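Acetyl xylan esterase (Metagenome, PDB 6XYC) probably removes acetyl and feruloyl groups from xylan, as a bifunctional carbohydrate esterase of the alpha/beta hydrolase fold from gut microbiota. Local coordinates at residues K1-S9 with A57-L68. Residues are numbered along the deposited sequence; the frame is centred on the assembly and turned at random.
Sequences KGPAEDTYS and AMASASIGAPLL
With chi1 at 60°, Thr-7 sets OG1 between its backbone N and carbonyl carbon and leaves CG2 anti to that carbon; Leu-68, chi1 -70°, crosses it at about a right angle. The two branches of Thr-7 divide the work: CG2 lies 3.8 Å from Ala-65 CB, while OG1 is 3.5 Å from Leu-68 CD1. That hydroxyl donates to Ala-4 O in the carbonyl plane, with a C=O...donor angle of 151°, a bond that holds chi1; the backbone N-H of Thr-7 is a second donor to the same oxygen and closes the turn at 4-7. Leu-68 CB meets the carbonyl O of Thr-7 at 3.5 Å, and its CD1 also touches Pro-3 CB. An alanine in place of Thr-7 would lose both branches, and would probably leave Ala-4 O with one donor fewer and a gap beside Ala-65. Toward the N-terminal end of the helix, Pro-3 CD packs on Ser-60 CB at 3.7 Å, Gly-2 O lies 3.4 Å from Ala-61 CB, and Lys-1 CG reaches Ala-57 CB. Tyr-30 of strand 26-32 touches Pro-3, Ser-60 and Leu-68, placing the contact where helix 56-69 packs on the central sheet of the alpha/beta hydrolase fold. No hydrogen bond crosses between 1-9 and 57-68: methyl and methylene groups meet one another and oxygens of 1-9, consistent with van der Waals packing rather than directed polar bonds.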
ATOM      1  N   LYS A   1      -4.884 -14.538 -15.497  1.00 42.22           N
ATOM      2  CA  LYS A   1      -4.590 -13.136 -15.223  1.00 41.60           C
ATOM      3  C   LYS A   1      -5.675 -12.525 -14.344  1.00 39.90           C
ATOM      4  O   LYS A   1      -6.842 -12.470 -14.733  1.00 40.26           O
ATOM      5  CB  LYS A   1      -4.460 -12.351 -16.530  1.00 46.79           C
ATOM      6  CG  LYS A   1      -4.071 -10.891 -16.349  1.00 45.56           C
ATOM      7  CD  LYS A   1      -3.256 -10.384 -17.535  1.00 43.87           C
ATOM      8  CE  LYS A   1      -3.493  -8.900 -17.767  1.00 47.75           C
ATOM      9  NZ  LYS A   1      -4.643  -8.648 -18.676  1.00 64.07           N
ATOM     10  N   GLY A   2      -5.284 -12.068 -13.158  1.00 38.07           N
ATOM     11  CA  GLY A   2      -6.207 -11.459 -12.227  1.00 32.68           C
ATOM     12  C   GLY A   2      -6.829 -12.472 -11.287  1.00 30.52           C
ATOM     13  O   GLY A   2      -6.353 -13.605 -11.162  1.00 30.30           O
ATOM     14  N   PRO A   3      -7.909 -12.088 -10.611  1.00 31.30           N
ATOM     15  CA  PRO A   3      -8.593 -13.027  -9.719  1.00 29.73           C
ATOM     16  C   PRO A   3      -9.450 -14.008 -10.505  1.00 31.63           C
ATOM     17  O   PRO A   3      -9.839 -13.764 -11.649  1.00 31.38           O
ATOM     18  CB  PRO A   3      -9.453 -12.120  -8.835  1.00 31.56           C
ATOM     19  CG  PRO A   3      -9.767 -10.925  -9.725  1.00 29.32           C
ATOM     20  CD  PRO A   3      -8.627 -10.805 -10.733  1.00 29.04           C
ATOM     21  N   ALA A   4      -9.733 -15.141  -9.867  1.00 33.70           N
ATOM     22  CA  ALA A   4     -10.532 -16.179 -10.506  1.00 35.67           C
ATOM     23  C   ALA A   4     -11.870 -15.609 -10.961  1.00 35.38           C
ATOM     24  O   ALA A   4     -12.501 -14.817 -10.256  1.00 33.33           O
ATOM     25  CB  ALA A   4     -10.746 -17.348  -9.547  1.00 37.84           C
ATOM     26  N   GLU A   5     -12.301 -16.026 -12.153  1.00 36.65           N
ATOM     27  CA  GLU A   5     -13.481 -15.438 -12.777  1.00 38.98           C
ATOM     28  C   GLU A   5     -14.712 -15.537 -11.887  1.00 41.53           C
ATOM     29  O   GLU A   5     -15.561 -14.638 -11.905  1.00 39.74           O
ATOM     30  CB  GLU A   5     -13.750 -16.124 -14.118  1.00 40.76           C
ATOM     31  CG  GLU A   5     -14.761 -15.430 -15.008  1.00 41.10           C
ATOM     32  CD  GLU A   5     -16.167 -15.952 -14.812  1.00 47.19           C
ATOM     33  OE1 GLU A   5     -16.334 -17.026 -14.202  1.00 47.02           O
ATOM     34  OE2 GLU A   5     -17.111 -15.281 -15.274  1.00 47.51           O
ATOM     35  N   ASP A   6     -14.834 -16.612 -11.108  1.00 42.00           N
ATOM     36  CA  ASP A   6     -16.021 -16.821 -10.288  1.00 46.45           C
ATOM     37  C   ASP A   6     -15.978 -16.066  -8.967  1.00 43.59           C
ATOM     38  O   ASP A   6     -16.894 -16.229  -8.151  1.00 44.09           O
ATOM     39  CB  ASP A   6     -16.227 -18.318 -10.024  1.00 57.45           C
ATOM     40  CG  ASP A   6     -15.119 -18.927  -9.190  1.00 68.45           C
ATOM     41  OD1 ASP A   6     -15.319 -20.048  -8.678  1.00 77.19           O
ATOM     42  OD2 ASP A   6     -14.050 -18.294  -9.054  1.00 56.50           O
ATOM     43  N   THR A   7     -14.959 -15.240  -8.731  1.00 39.77           N
ATOM     44  CA  THR A   7     -14.909 -14.455  -7.503  1.00 38.94           C
ATOM     45  C   THR A   7     -15.606 -13.108  -7.628  1.00 34.95           C
ATOM     46  O   THR A   7     -15.892 -12.481  -6.600  1.00 30.90           O
ATOM     47  CB  THR A   7     -13.455 -14.211  -7.070  1.00 33.82           C
ATOM     48  OG1 THR A   7     -12.759 -13.489  -8.099  1.00 33.06           O
ATOM     49  CG2 THR A   7     -12.747 -15.525  -6.803  1.00 36.24           C
ATOM     50  N   TYR A   8     -15.903 -12.653  -8.845  1.00 33.40           N
ATOM     51  CA  TYR A   8     -16.465 -11.325  -9.047  1.00 30.77           C
ATOM     52  C   TYR A   8     -17.639 -11.369 -10.017  1.00 30.87           C
ATOM     53  O   TYR A   8     -17.701 -12.208 -10.919  1.00 31.55           O
ATOM     54  CB  TYR A   8     -15.397 -10.329  -9.562  1.00 29.31           C
ATOM     55  CG  TYR A   8     -14.713 -10.713 -10.868  1.00 32.25           C
ATOM     56  CD1 TYR A   8     -15.188 -10.248 -12.089  1.00 31.33           C
ATOM     57  CD2 TYR A   8     -13.584 -11.524 -10.877  1.00 31.66           C
ATOM     58  CE1 TYR A   8     -14.569 -10.596 -13.281  1.00 32.41           C
ATOM     59  CE2 TYR A   8     -12.958 -11.874 -12.065  1.00 32.43           C
ATOM     60  CZ  TYR A   8     -13.452 -11.405 -13.262  1.00 34.23           C
ATOM     61  OH  TYR A   8     -12.836 -11.747 -14.443  1.00 37.77           O
ATOM     62  N   SER A   9     -18.570 -10.436  -9.815  1.00 31.09           N
ATOM     63  CA  SER A   9     -19.720 -10.263 -10.691  1.00 30.34           C
ATOM     64  C   SER A   9     -19.494  -9.209 -11.763  1.00 30.69           C
ATOM     65  O   SER A   9     -20.165  -9.244 -12.803  1.00 31.39           O
ATOM     66  CB  SER A   9     -20.953  -9.870  -9.868  1.00 35.04           C
ATOM     67  OG  SER A   9     -20.743  -8.623  -9.227  1.00 32.02           O
ATOM     68  N   ALA A  57      -2.355  -6.949 -12.058  1.00 24.99           N
ATOM     69  CA  ALA A  57      -3.001  -8.254 -12.148  1.00 27.03           C
ATOM     70  C   ALA A  57      -2.364  -9.263 -11.204  1.00 26.34           C
ATOM     71  O   ALA A  57      -3.042 -10.176 -10.722  1.00 25.19           O
ATOM     72  CB  ALA A  57      -2.946  -8.767 -13.588  1.00 30.83           C
ATOM     73  N   MET A  58      -1.069  -9.120 -10.927  1.00 24.76           N
ATOM     74  CA  MET A  58      -0.417 -10.032  -9.995  1.00 26.63           C
ATOM     75  C   MET A  58      -0.963  -9.856  -8.585  1.00 25.64           C
ATOM     76  O   MET A  58      -1.180 -10.842  -7.872  1.00 25.33           O
ATOM     77  CB  MET A  58       1.098  -9.809 -10.016  1.00 26.38           C
ATOM     78  CG  MET A  58       1.803 -10.605 -11.112  1.00 34.94           C
ATOM     79  SD  MET A  58       3.526 -10.134 -11.348  1.00 47.04           S
ATOM     80  CE  MET A  58       4.128 -11.546 -12.269  1.00 37.46           C
ATOM     81  N   ALA A  59      -1.175  -8.606  -8.160  1.00 24.69           N
ATOM     82  CA  ALA A  59      -1.752  -8.352  -6.843  1.00 25.27           C
ATOM     83  C   ALA A  59      -3.147  -8.954  -6.746  1.00 24.29           C
ATOM     84  O   ALA A  59      -3.484  -9.621  -5.762  1.00 25.41           O
ATOM     85  CB  ALA A  59      -1.789  -6.850  -6.567  1.00 23.08           C
ATOM     86  N   SER A  60      -3.971  -8.743  -7.777  1.00 23.26           N
ATOM     87  CA  SER A  60      -5.334  -9.269  -7.760  1.00 25.42           C
ATOM     88  C   SER A  60      -5.332 -10.786  -7.661  1.00 25.30           C
ATOM     89  O   SER A  60      -6.120 -11.371  -6.905  1.00 26.93           O
ATOM     90  CB  SER A  60      -6.086  -8.819  -9.014  1.00 25.09           C
ATOM     91  OG  SER A  60      -6.288  -7.418  -9.011  1.00 29.65           O
ATOM     92  N   ALA A  61      -4.462 -11.443  -8.434  1.00 26.63           N
ATOM     93  CA  ALA A  61      -4.368 -12.895  -8.360  1.00 26.71           C
ATOM     94  C   ALA A  61      -3.863 -13.346  -7.000  1.00 27.72           C
ATOM     95  O   ALA A  61      -4.235 -14.427  -6.531  1.00 29.09           O
ATOM     96  CB  ALA A  61      -3.443 -13.428  -9.450  1.00 27.11           C
ATOM     97  N   SER A  62      -3.031 -12.531  -6.347  1.00 29.03           N
ATOM     98  CA  SER A  62      -2.403 -12.952  -5.098  1.00 28.86           C
ATOM     99  C   SER A  62      -3.349 -12.828  -3.910  1.00 29.31           C
ATOM    100  O   SER A  62      -3.428 -13.743  -3.085  1.00 33.51           O
ATOM    101  CB  SER A  62      -1.144 -12.128  -4.839  1.00 30.56           C
ATOM    102  OG  SER A  62      -0.171 -12.362  -5.840  1.00 32.11           O
ATOM    103  N   ILE A  63      -4.064 -11.705  -3.788  1.00 30.76           N
ATOM    104  CA  ILE A  63      -4.871 -11.471  -2.592  1.00 30.13           C
ATOM    105  C   ILE A  63      -6.252 -10.915  -2.913  1.00 30.72           C
ATOM    106  O   ILE A  63      -6.966 -10.452  -2.017  1.00 34.27           O
ATOM    107  CB  ILE A  63      -4.136 -10.526  -1.620  1.00 30.80           C
ATOM    108  CG1 ILE A  63      -4.160  -9.082  -2.147  1.00 30.26           C
ATOM    109  CG2 ILE A  63      -2.694 -10.968  -1.410  1.00 31.67           C
ATOM    110  CD1 ILE A  63      -3.269  -8.112  -1.401  1.00 30.46           C
ATOM    111  N   GLY A  64      -6.647 -10.951  -4.183  1.00 31.31           N
ATOM    112  CA  GLY A  64      -7.926 -10.374  -4.555  1.00 28.50           C
ATOM    113  C   GLY A  64      -9.097 -11.249  -4.160  1.00 29.17           C
ATOM    114  O   GLY A  64     -10.108 -10.758  -3.648  1.00 29.24           O
ATOM    115  N   ALA A  65      -8.979 -12.556  -4.380  1.00 26.07           N
ATOM    116  CA  ALA A  65     -10.105 -13.449  -4.134  1.00 30.03           C
ATOM    117  C   ALA A  65     -10.594 -13.395  -2.692  1.00 30.92           C
ATOM    118  O   ALA A  65     -11.805 -13.221  -2.485  1.00 31.93           O
ATOM    119  CB  ALA A  65      -9.733 -14.882  -4.531  1.00 32.67           C
ATOM    120  N   PRO A  66      -9.745 -13.541  -1.665  1.00 29.32           N
ATOM    121  CA  PRO A  66     -10.281 -13.485  -0.289  1.00 29.73           C
ATOM    122  C   PRO A  66     -11.035 -12.200   0.004  1.00 27.09           C
ATOM    123  O   PRO A  66     -12.079 -12.234   0.668  1.00 27.41           O
ATOM    124  CB  PRO A  66      -9.029 -13.636   0.590  1.00 29.01           C
ATOM    125  CG  PRO A  66      -7.859 -13.328  -0.325  1.00 30.30           C
ATOM    126  CD  PRO A  66      -8.288 -13.756  -1.696  1.00 31.04           C
ATOM    127  N   LEU A  67     -10.538 -11.063  -0.484  1.00 26.27           N
ATOM    128  CA  LEU A  67     -11.226  -9.796  -0.268  1.00 27.20           C
ATOM    129  C   LEU A  67     -12.599  -9.790  -0.926  1.00 28.71           C
ATOM    130  O   LEU A  67     -13.579  -9.326  -0.332  1.00 26.40           O
ATOM    131  CB  LEU A  67     -10.375  -8.645  -0.798  1.00 27.05           C
ATOM    132  CG  LEU A  67      -9.058  -8.429  -0.049  1.00 25.45           C
ATOM    133  CD1 LEU A  67      -8.238  -7.308  -0.694  1.00 24.65           C
ATOM    134  CD2 LEU A  67      -9.325  -8.128   1.410  1.00 26.82           C
ATOM    135  N   LEU A  68     -12.695 -10.298  -2.155  1.00 27.54           N
ATOM    136  CA  LEU A  68     -13.990 -10.356  -2.828  1.00 29.07           C
ATOM    137  C   LEU A  68     -14.954 -11.274  -2.087  1.00 29.79           C
ATOM    138  O   LEU A  68     -16.125 -10.928  -1.890  1.00 31.44           O
ATOM    139  CB  LEU A  68     -13.800 -10.818  -4.276  1.00 30.31           C
ATOM    140  CG  LEU A  68     -13.103  -9.792  -5.175  1.00 27.96           C
ATOM    141  CD1 LEU A  68     -12.529 -10.441  -6.420  1.00 29.51           C
ATOM    142  CD2 LEU A  68     -14.072  -8.664  -5.541  1.00 27.71           C
TER